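Local coordinates for cytokinesis protein 2 (Saccharomyces cerevisiae, PDB 4WPE) that mediates the cytoskeletal rearrangements required for cytokinesis and binds phospholipids, probably through the F-BAR domain described here, at residues E184-S187 and Q188-K191. Residues are numbered along the deposited sequence; the frame is centred on the assembly and turned at random.
Sequences ESNS and QEYK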
loop_
_atom_site.group_PDB
_atom_site.type_symbol
_atom_site.label_atom_id
_atom_site.label_comp_id
_atom_site.label_asym_id
_atom_site.label_seq_id
_atom_site.Cartn_x
_atom_site.Cartn_y
_atom_site.Cartn_z
ATOM N N GLU A 184 -32.991 -36.890 -73.499
ATOM C CA GLU A 184 -31.868 -37.808 -73.618
ATOM C C GLU A 184 -30.589 -36.997 -73.443
ATOM O O GLU A 184 -29.677 -37.392 -72.716
ATOM C CB GLU A 184 -31.886 -38.519 -74.970
ATOM C CG GLU A 184 -30.825 -39.590 -75.142
ATOM C CD GLU A 184 -30.839 -40.185 -76.537
ATOM O OE1 GLU A 184 -31.034 -41.413 -76.665
ATOM O OE2 GLU A 184 -30.660 -39.421 -77.509
ATOM N N SER A 185 -30.546 -35.845 -74.104
ATOM C CA SER A 185 -29.410 -34.939 -74.023
ATOM C C SER A 185 -29.224 -34.434 -72.601
ATOM O O SER A 185 -28.116 -34.451 -72.065
ATOM C CB SER A 185 -29.592 -33.757 -74.977
ATOM O OG SER A 185 -29.587 -34.183 -76.328
ATOM N N ASN A 186 -30.321 -33.984 -71.999
ATOM C CA ASN A 186 -30.304 -33.473 -70.635
ATOM C C ASN A 186 -29.780 -34.506 -69.643
ATOM O O ASN A 186 -28.953 -34.191 -68.789
ATOM C CB ASN A 186 -31.705 -33.015 -70.232
ATOM C CG ASN A 186 -32.040 -31.637 -70.765
ATOM O OD1 ASN A 186 -31.236 -31.017 -71.465
ATOM N ND2 ASN A 186 -33.239 -31.155 -70.455
ATOM N N SER A 187 -30.254 -35.741 -69.767
ATOM C CA SER A 187 -29.800 -36.818 -68.894
ATOM C C SER A 187 -28.302 -37.057 -69.038
ATOM O O SER A 187 -27.609 -37.302 -68.053
ATOM C CB SER A 187 -30.565 -38.109 -69.189
ATOM O OG SER A 187 -31.943 -37.955 -68.905
ATOM N N GLN A 188 -27.808 -36.983 -70.270
ATOM C CA GLN A 188 -26.397 -37.222 -70.550
ATOM C C GLN A 188 -25.517 -36.113 -69.991
ATOM O O GLN A 188 -24.483 -36.382 -69.380
ATOM C CB GLN A 188 -26.168 -37.357 -72.055
ATOM C CG GLN A 188 -26.742 -38.624 -72.660
ATOM C CD GLN A 188 -26.648 -38.646 -74.175
ATOM O OE1 GLN A 188 -26.049 -37.760 -74.786
ATOM N NE2 GLN A 188 -27.248 -39.659 -74.791
ATOM N N GLU A 189 -25.930 -34.866 -70.203
ATOM C CA GLU A 189 -25.153 -33.723 -69.740
ATOM C C GLU A 189 -25.172 -33.609 -68.224
ATOM O O GLU A 189 -24.142 -33.345 -67.605
ATOM C CB GLU A 189 -25.672 -32.428 -70.364
ATOM C CG GLU A 189 -25.733 -32.454 -71.877
ATOM C CD GLU A 189 -26.449 -31.249 -72.451
ATOM O OE1 GLU A 189 -27.034 -30.471 -71.667
ATOM O OE2 GLU A 189 -26.430 -31.083 -73.689
ATOM N N TYR A 190 -26.345 -33.803 -67.628
ATOM C CA TYR A 190 -26.481 -33.742 -66.178
ATOM C C TYR A 190 -25.594 -34.779 -65.505
ATOM O O TYR A 190 -24.988 -34.509 -64.466
ATOM C CB TYR A 190 -27.934 -33.952 -65.768
ATOM C CG TYR A 190 -28.788 -32.714 -65.889
ATOM C CD1 TYR A 190 -28.215 -31.451 -65.884
ATOM C CD2 TYR A 190 -30.169 -32.808 -65.998
ATOM C CE1 TYR A 190 -28.993 -30.313 -65.985
ATOM C CE2 TYR A 190 -30.955 -31.675 -66.102
ATOM C CZ TYR A 190 -30.363 -30.431 -66.095
ATOM O OH TYR A 190 -31.142 -29.301 -66.198
ATOM N N LYS A 191 -25.514 -35.961 -66.109
ATOM C CA LYS A 191 -24.677 -37.032 -65.583
ATOM C C LYS A 191 -23.214 -36.607 -65.570
ATOM O O LYS A 191 -22.494 -36.852 -64.605
ATOM C CB LYS A 191 -24.857 -38.306 -66.409
ATOM C CG LYS A 191 -24.450 -39.592 -65.700
ATOM C CD LYS A 191 -22.979 -39.909 -65.882
ATOM C CE LYS A 191 -22.633 -41.251 -65.263
ATOM N NZ LYS A 191 -23.140 -41.352 -63.867
#
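The phenol ring of Tyr-190 meets the carbonyl of Asn-186 obliquely, with CD2 3.3 Å from Asn-186 O, while the amide of Gln-188 lies beside the carboxylate of Glu-184, their planes 23° apart. These two chains run side by side in one direction, Gln-188 NE2 3.6 Å from Glu-184 CG. Polar Gln-188 suits the open surface; Glu-184 has methylenes able to face Phe-157 of helix 76-162 and a charged end for solvent. Gln-188 CG, anti to its own carbonyl carbon (chi1 -70°), comes back over the preceding turn, 3.2 Å from Glu-184 O. All eight residues lie on two successive turns of helix 170-259 of the F-BAR domain, in a predicted coiled-coil region. Regular i to i+4 bonds join the turns, including Glu-189 N to Ser-185 O at 2.9 Å. Small Ser-187 fits against Ala-153 of helix 76-162, its hydroxyl bonding back to Trp-183 O. The large Tyr-190 side chain touches Leu-146 and Lys-149 of that helix; an alanine here would probably open a gap between the helices and leave Leu-146 without its aromatic neighbour. Glu-189, whose charge suits its exposed position, also extends backward, CG 3.1 Å from Ser-185 O.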